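Local coordinates for glycoside hydrolase family 31 (Trueperella pyogenes, PDB 5I0F), which degrades cycloalternan, probably by hydrolysing its alpha-glucosidic bonds through a covalent glycosyl-enzyme intermediate in a family 31 TIM barrel, at residues 9-15 / 68-72; 213-217 / 227-231. All blocks are in the same frame, centred on the assembly; numbering follows the deposited sequence.

Contact 1. Residues 9-15 / 68-72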
ATOM      1  N   ILE A   9     -16.239  -7.080 -11.591  1.00 23.31           N
ATOM      2  CA  ILE A   9     -15.349  -5.919 -11.676  1.00 23.86           C
ATOM      3  C   ILE A   9     -13.947  -6.301 -11.162  1.00 22.80           C
ATOM      4  O   ILE A   9     -12.942  -5.688 -11.555  1.00 23.18           O
ATOM      5  CB  ILE A   9     -15.943  -4.712 -10.913  1.00 24.07           C
ATOM      6  CG1 ILE A   9     -15.169  -3.411 -11.211  1.00 25.98           C
ATOM      7  CG2 ILE A   9     -16.023  -4.981  -9.417  1.00 23.58           C
ATOM      8  CD1 ILE A   9     -15.856  -2.180 -10.635  1.00 27.75           C
ATOM      9  N   GLU A  10     -13.904  -7.312 -10.298  1.00 21.44           N
ATOM     10  CA  GLU A  10     -12.645  -7.893  -9.766  1.00 22.13           C
ATOM     11  C   GLU A  10     -11.970  -6.957  -8.753  1.00 21.40           C
ATOM     12  O   GLU A  10     -10.742  -6.891  -8.648  1.00 22.74           O
ATOM     13  CB  GLU A  10     -11.696  -8.382 -10.871  1.00 22.96           C
ATOM     14  CG  GLU A  10     -12.358  -9.441 -11.749  1.00 24.31           C
ATOM     15  CD  GLU A  10     -11.460  -9.977 -12.852  1.00 26.17           C
ATOM     16  OE1 GLU A  10     -10.616 -10.866 -12.576  1.00 27.12           O
ATOM     17  OE2 GLU A  10     -11.584  -9.510 -14.005  1.00 27.06           O
ATOM     18  N   HIS A  11     -12.798  -6.238  -8.011  1.00 21.24           N
ATOM     19  CA  HIS A  11     -12.388  -5.611  -6.740  1.00 21.20           C
ATOM     20  C   HIS A  11     -12.005  -6.811  -5.837  1.00 20.83           C
ATOM     21  O   HIS A  11     -12.758  -7.757  -5.750  1.00 20.52           O
ATOM     22  CB  HIS A  11     -13.574  -4.793  -6.205  1.00 21.89           C
ATOM     23  CG  HIS A  11     -13.313  -4.026  -4.943  1.00 21.93           C
ATOM     24  ND1 HIS A  11     -12.908  -4.635  -3.785  1.00 21.53           N
ATOM     25  CD2 HIS A  11     -13.533  -2.730  -4.619  1.00 22.99           C
ATOM     26  CE1 HIS A  11     -12.782  -3.735  -2.822  1.00 22.24           C
ATOM     27  NE2 HIS A  11     -13.173  -2.567  -3.301  1.00 22.71           N
ATOM     28  N   PRO A  12     -10.828  -6.791  -5.172  1.00 20.70           N
ATOM     29  CA  PRO A  12     -10.441  -8.020  -4.436  1.00 20.67           C
ATOM     30  C   PRO A  12     -11.310  -8.413  -3.243  1.00 21.07           C
ATOM     31  O   PRO A  12     -11.221  -9.550  -2.779  1.00 22.34           O
ATOM     32  CB  PRO A  12      -9.002  -7.740  -3.995  1.00 20.84           C
ATOM     33  CG  PRO A  12      -8.822  -6.261  -4.112  1.00 21.16           C
ATOM     34  CD  PRO A  12      -9.720  -5.827  -5.240  1.00 21.77           C
ATOM     35  N   TYR A  13     -12.105  -7.484  -2.717  1.00 20.56           N
ATOM     36  CA  TYR A  13     -12.946  -7.732  -1.562  1.00 21.27           C
ATOM     37  C   TYR A  13     -14.447  -7.491  -1.772  1.00 22.79           C
ATOM     38  O   TYR A  13     -15.196  -7.492  -0.812  1.00 24.39           O
ATOM     39  CB  TYR A  13     -12.437  -6.870  -0.399  1.00 21.17           C
ATOM     40  CG  TYR A  13     -10.997  -7.139  -0.008  1.00 19.97           C
ATOM     41  CD1 TYR A  13     -10.628  -8.308   0.681  1.00 20.54           C
ATOM     42  CD2 TYR A  13      -9.990  -6.207  -0.293  1.00 19.23           C
ATOM     43  CE1 TYR A  13      -9.304  -8.543   1.049  1.00 19.63           C
ATOM     44  CE2 TYR A  13      -8.674  -6.432   0.070  1.00 18.58           C
ATOM     45  CZ  TYR A  13      -8.321  -7.597   0.730  1.00 18.93           C
ATOM     46  OH  TYR A  13      -6.979  -7.764   1.073  1.00 18.58           O
ATOM     47  N   ALA A  14     -14.890  -7.287  -3.011  1.00 22.26           N
ATOM     48  CA  ALA A  14     -16.288  -6.966  -3.262  1.00 23.72           C
ATOM     49  C   ALA A  14     -16.730  -7.630  -4.552  1.00 24.27           C
ATOM     50  O   ALA A  14     -15.914  -7.891  -5.452  1.00 22.67           O
ATOM     51  CB  ALA A  14     -16.502  -5.471  -3.344  1.00 24.10           C
ATOM     52  N   ARG A  15     -18.027  -7.915  -4.603  1.00 26.83           N
ATOM     53  CA  ARG A  15     -18.661  -8.467  -5.796  1.00 28.69           C
ATOM     54  C   ARG A  15     -19.484  -7.391  -6.482  1.00 28.01           C
ATOM     55  O   ARG A  15     -20.118  -6.570  -5.811  1.00 27.79           O
ATOM     56  CB  ARG A  15     -19.569  -9.637  -5.418  1.00 33.08           C
ATOM     57  CG  ARG A  15     -18.884 -10.702  -4.567  1.00 38.06           C
ATOM     58  CD  ARG A  15     -19.900 -11.569  -3.846  1.00 43.76           C
ATOM     59  NE  ARG A  15     -20.728 -10.800  -2.917  1.00 49.83           N
ATOM     60  CZ  ARG A  15     -21.981 -11.102  -2.559  1.00 55.19           C
ATOM     61  NH1 ARG A  15     -22.615 -10.300  -1.698  1.00 58.17           N
ATOM     62  NH2 ARG A  15     -22.620 -12.177  -3.048  1.00 56.80           N
ATOM     63  N   ASP A  68     -20.994  -4.570  -0.261  1.00 41.58           N
ATOM     64  CA  ASP A  68     -20.487  -4.507  -1.663  1.00 42.11           C
ATOM     65  C   ASP A  68     -20.625  -3.126  -2.326  1.00 41.83           C
ATOM     66  O   ASP A  68     -19.672  -2.626  -2.918  1.00 42.22           O
ATOM     67  CB  ASP A  68     -21.169  -5.537  -2.573  1.00 42.11           C
ATOM     68  CG  ASP A  68     -20.751  -6.962  -2.287  1.00 42.85           C
ATOM     69  OD1 ASP A  68     -19.543  -7.227  -2.077  1.00 40.58           O
ATOM     70  OD2 ASP A  68     -21.641  -7.847  -2.335  1.00 44.06           O
ATOM     71  N   ALA A  69     -21.816  -2.534  -2.241  1.00 43.07           N
ATOM     72  CA  ALA A  69     -22.064  -1.151  -2.703  1.00 42.31           C
ATOM     73  C   ALA A  69     -21.053  -0.164  -2.126  1.00 40.86           C
ATOM     74  O   ALA A  69     -20.506   0.667  -2.857  1.00 40.38           O
ATOM     75  CB  ALA A  69     -23.469  -0.699  -2.323  1.00 43.15           C
ATOM     76  N   ALA A  70     -20.816  -0.268  -0.815  1.00 38.98           N
ATOM     77  CA  ALA A  70     -19.875   0.616  -0.130  1.00 38.29           C
ATOM     78  C   ALA A  70     -18.463   0.478  -0.688  1.00 37.13           C
ATOM     79  O   ALA A  70     -17.824   1.475  -1.044  1.00 35.12           O
ATOM     80  CB  ALA A  70     -19.869   0.343   1.371  1.00 38.65           C
ATOM     81  N   LEU A  71     -17.995  -0.770  -0.769  1.00 36.81           N
ATOM     82  CA  LEU A  71     -16.636  -1.047  -1.224  1.00 36.73           C
ATOM     83  C   LEU A  71     -16.384  -0.582  -2.659  1.00 36.16           C
ATOM     84  O   LEU A  71     -15.333  -0.020  -2.938  1.00 33.90           O
ATOM     85  CB  LEU A  71     -16.297  -2.529  -1.070  1.00 37.69           C
ATOM     86  CG  LEU A  71     -15.973  -2.996   0.364  1.00 38.74           C
ATOM     87  CD1 LEU A  71     -15.877  -4.511   0.447  1.00 39.71           C
ATOM     88  CD2 LEU A  71     -14.678  -2.388   0.885  1.00 38.47           C
ATOM     89  N   LEU A  72     -17.346  -0.786  -3.560  1.00 36.21           N
ATOM     90  CA  LEU A  72     -17.156  -0.368  -4.956  1.00 37.25           C
ATOM     91  C   LEU A  72     -17.044   1.162  -5.110  1.00 37.61           C
ATOM     92  O   LEU A  72     -16.371   1.624  -6.015  1.00 38.77           O
ATOM     93  CB  LEU A  72     -18.237  -0.964  -5.881  1.00 38.08           C
ATOM     94  CG  LEU A  72     -18.299  -2.495  -5.945  1.00 37.88           C
ATOM     95  CD1 LEU A  72     -19.484  -2.971  -6.781  1.00 39.58           C
ATOM     96  CD2 LEU A  72     -17.010  -3.072  -6.498  1.00 37.80           C
TER
HETATM   97  O   HOH W   1     -13.187  -0.346  -1.532  1.00 31.55           O

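Contact 2. Residues 213-217 / 227-231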
ATOM      1  N   MET A 213       3.020  -8.908   1.536  1.00 19.10           N
ATOM      2  CA  MET A 213       4.002  -9.869   0.988  1.00 19.68           C
ATOM      3  C   MET A 213       3.607 -11.285   1.393  1.00 19.68           C
ATOM      4  O   MET A 213       3.069 -11.486   2.483  1.00 19.30           O
ATOM      5  CB  MET A 213       5.410  -9.563   1.485  1.00 20.51           C
ATOM      6  CG  MET A 213       5.975  -8.233   0.998  1.00 21.03           C
ATOM      7  SD  MET A 213       7.672  -8.025   1.518  1.00 22.68           S
ATOM      8  CE  MET A 213       7.929  -6.270   1.239  1.00 22.59           C
ATOM      9  N   PRO A 214       3.859 -12.279   0.521  1.00 19.40           N
ATOM     10  CA  PRO A 214       3.536 -13.660   0.877  1.00 19.15           C
ATOM     11  C   PRO A 214       4.692 -14.326   1.630  1.00 19.09           C
ATOM     12  O   PRO A 214       5.242 -15.333   1.176  1.00 18.66           O
ATOM     13  CB  PRO A 214       3.261 -14.301  -0.477  1.00 19.38           C
ATOM     14  CG  PRO A 214       4.202 -13.571  -1.414  1.00 19.73           C
ATOM     15  CD  PRO A 214       4.226 -12.155  -0.903  1.00 19.57           C
ATOM     16  N   PHE A 215       5.003 -13.776   2.795  1.00 18.48           N
ATOM     17  CA  PHE A 215       6.180 -14.148   3.594  1.00 19.29           C
ATOM     18  C   PHE A 215       5.881 -13.853   5.042  1.00 19.44           C
ATOM     19  O   PHE A 215       5.225 -12.840   5.340  1.00 19.17           O
ATOM     20  CB  PHE A 215       7.435 -13.345   3.174  1.00 19.50           C
ATOM     21  CG  PHE A 215       8.482 -13.218   4.272  1.00 19.74           C
ATOM     22  CD1 PHE A 215       9.398 -14.233   4.499  1.00 20.19           C
ATOM     23  CD2 PHE A 215       8.532 -12.097   5.083  1.00 19.67           C
ATOM     24  CE1 PHE A 215      10.331 -14.135   5.517  1.00 20.75           C
ATOM     25  CE2 PHE A 215       9.465 -11.993   6.113  1.00 19.97           C
ATOM     26  CZ  PHE A 215      10.380 -13.010   6.310  1.00 20.57           C
ATOM     27  N   ALA A 216       6.372 -14.706   5.935  1.00 20.38           N
ATOM     28  CA  ALA A 216       6.359 -14.429   7.379  1.00 20.71           C
ATOM     29  C   ALA A 216       7.458 -15.206   8.083  1.00 21.19           C
ATOM     30  O   ALA A 216       7.907 -16.239   7.601  1.00 21.10           O
ATOM     31  CB  ALA A 216       5.005 -14.784   7.979  1.00 20.85           C
ATOM     32  N   GLN A 217       7.885 -14.693   9.226  1.00 21.41           N
ATOM     33  CA  GLN A 217       8.804 -15.408  10.101  1.00 22.42           C
ATOM     34  C   GLN A 217       8.031 -15.915  11.302  1.00 21.93           C
ATOM     35  O   GLN A 217       7.002 -15.343  11.690  1.00 20.72           O
ATOM     36  CB  GLN A 217      10.017 -14.554  10.490  1.00 23.59           C
ATOM     37  CG  GLN A 217       9.755 -13.278  11.246  1.00 24.26           C
ATOM     38  CD  GLN A 217      10.334 -12.062  10.512  1.00 24.95           C
ATOM     39  OE1 GLN A 217      11.546 -11.831  10.500  1.00 26.35           O
ATOM     40  NE2 GLN A 217       9.460 -11.289   9.882  1.00 24.70           N
ATOM     41  N   GLY A 227      11.072 -19.435   8.739  1.00 23.85           N
ATOM     42  CA  GLY A 227      10.196 -18.572   7.938  1.00 22.84           C
ATOM     43  C   GLY A 227       9.874 -19.212   6.624  1.00 22.39           C
ATOM     44  O   GLY A 227      10.480 -20.225   6.248  1.00 22.29           O
ATOM     45  N   PHE A 228       8.914 -18.619   5.932  1.00 21.30           N
ATOM     46  CA  PHE A 228       8.478 -19.140   4.652  1.00 21.56           C
ATOM     47  C   PHE A 228       8.074 -18.013   3.723  1.00 20.77           C
ATOM     48  O   PHE A 228       7.641 -16.956   4.175  1.00 19.37           O
ATOM     49  CB  PHE A 228       7.321 -20.109   4.832  1.00 21.82           C
ATOM     50  CG  PHE A 228       6.104 -19.497   5.445  1.00 22.26           C
ATOM     51  CD1 PHE A 228       5.972 -19.419   6.843  1.00 23.00           C
ATOM     52  CD2 PHE A 228       5.060 -19.037   4.642  1.00 22.45           C
ATOM     53  CE1 PHE A 228       4.854 -18.846   7.415  1.00 23.04           C
ATOM     54  CE2 PHE A 228       3.935 -18.463   5.217  1.00 22.73           C
ATOM     55  CZ  PHE A 228       3.832 -18.366   6.606  1.00 22.56           C
ATOM     56  N   HIS A 229       8.209 -18.278   2.429  1.00 20.93           N
ATOM     57  CA  HIS A 229       7.881 -17.324   1.392  1.00 20.65           C
ATOM     58  C   HIS A 229       7.286 -18.099   0.251  1.00 20.68           C
ATOM     59  O   HIS A 229       7.967 -18.916  -0.354  1.00 21.10           O
ATOM     60  CB  HIS A 229       9.125 -16.545   0.965  1.00 21.03           C
ATOM     61  CG  HIS A 229       8.980 -15.800  -0.333  1.00 21.35           C
ATOM     62  ND1 HIS A 229       9.976 -15.774  -1.279  1.00 21.71           N
ATOM     63  CD2 HIS A 229       7.960 -15.067  -0.842  1.00 21.43           C
ATOM     64  CE1 HIS A 229       9.589 -15.047  -2.308  1.00 22.39           C
ATOM     65  NE2 HIS A 229       8.369 -14.597  -2.065  1.00 21.80           N
ATOM     66  N   VAL A 230       6.014 -17.859  -0.039  1.00 20.42           N
ATOM     67  CA  VAL A 230       5.395 -18.486  -1.185  1.00 20.89           C
ATOM     68  C   VAL A 230       5.885 -17.656  -2.385  1.00 21.45           C
ATOM     69  O   VAL A 230       5.565 -16.484  -2.480  1.00 19.87           O
ATOM     70  CB  VAL A 230       3.853 -18.489  -1.098  1.00 21.04           C
ATOM     71  CG1 VAL A 230       3.243 -19.278  -2.260  1.00 21.50           C
ATOM     72  CG2 VAL A 230       3.378 -19.058   0.237  1.00 21.01           C
ATOM     73  N   GLU A 231       6.679 -18.260  -3.268  1.00 22.56           N
ATOM     74  CA  GLU A 231       7.329 -17.518  -4.353  1.00 24.42           C
ATOM     75  C   GLU A 231       6.383 -17.327  -5.532  1.00 24.06           C
ATOM     76  O   GLU A 231       6.413 -18.054  -6.518  1.00 24.01           O
ATOM     77  CB  GLU A 231       8.666 -18.148  -4.800  1.00 26.80           C
ATOM     78  CG  GLU A 231       9.567 -17.114  -5.505  1.00 28.76           C
ATOM     79  CD  GLU A 231      10.954 -17.631  -5.832  1.00 31.47           C
ATOM     80  OE1 GLU A 231      11.355 -17.562  -7.002  1.00 36.17           O
ATOM     81  OE2 GLU A 231      11.658 -18.121  -4.946  1.00 32.05           O
TER

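Contact 1. Residues 9-15 / 68-72
Ile9 meets the short helix through one methyl: its CG2 lies 3.6 Å from CD2 of Leu72, the two side chains running past each other in opposite directions. That same Leu72 methyl also touches CB of His11. The imidazole is held by both nitrogens. ND1 accepts a hydrogen bond from the backbone N of Tyr13 at 3.1 Å, only 2° out of the ring plane, while NE2 bonds a water, also at the ring edge, that lies 2.8 Å away and donates to Leu71 O. With CG anti to the backbone N (chi1 -177°), the ring folds back over the type I beta turn from His11 to Ala14, and Ala14 CB covers one of its faces near the rim. Here the loop between strands 2-3 and 20-21 packs on helix 66-72, both within the 1,3-alpha-isomaltosidase-like N-terminal domain. Tyr13 contributes mainly its carbonyl, whose O is 3.3 Å from Leu71 CD1; its ring turns from the helix, and its hydroxyl bonds Asp193. Ala14 points its methyl at the helix, 3.7 Å from Leu71 CB. Arg15 closes the segment with a double hold on Asp68. Its backbone N gives OD1 a nearly straight bond (3.0 Å, 172°) from above the carboxylate plane, and its side chain, bent at chi3, brings NH1 to 2.7 Å from OD2 in a salt bridge. NE and NH1 converge on that one oxygen, so neither N-H points straight at it and both hydrogen bonds are weak. Tyr21 adds a cation-pi contact to Arg15.

Contact 2. Residues 213-217 / 227-231
Ala216 and Phe228 form the hydrogen-bonded pair at the middle of this contact, exchanging two backbone bonds: Ala216 N to Phe228 O and Phe228 N to Ala216 O, each 3.1 Å. A third bond runs from Val230 N to Pro214 O at 2.9 Å. Pro214 O also receives a CA-H...O contact from His229 and lies in plane at the edge of the His229 ring, 3.4 Å from its CD2. Phe228 has its CG between its own backbone N and carbonyl carbon (chi1 61°), which swings the ring across toward the partner strand until CZ is 4.0 Å from Ala216 CB. These strands, 212-219 and 225-230, make an antiparallel beta hairpin in the beta-sandwich that precedes the TIM barrel, as in other family 31 enzymes. Pro214, centre of an inverse gamma turn, marks the corner where the first strand changes direction. On the Phe215 and His229 face, helix 273-284 covers the sheet: Phe280 stacks on the Phe215 ring and meets His229 edge-to-face. Asn267, on the adjacent strand 263-271, hydrogen-bonds His229 ND1. The other face, carrying Phe228, packs on Tyr238, Ile248 and Ile250 of the opposing antiparallel sheet. Farther out, Gln217 NE2 reaches the carbonyls of Ala552 and Val176.

Contact 1 comes first along the chain and is complete before contact 2 begins. Their centres are 27 Å apart and their nearest atoms about 10 Å, so they do not touch and share no helix or sheet. Contact 1 belongs to the N-terminal domain, with the His11 side chain about 10 Å from a bound glucose; contact 2 belongs to the sandwich that comes before the catalytic barrel in sequence. The bridge between them is Asp193, the partner of Tyr13, which lies on strand 191-194 at the edge of the sheet facing the hairpin's. The N-terminal loop is thus tied to the same sandwich that holds contact 2.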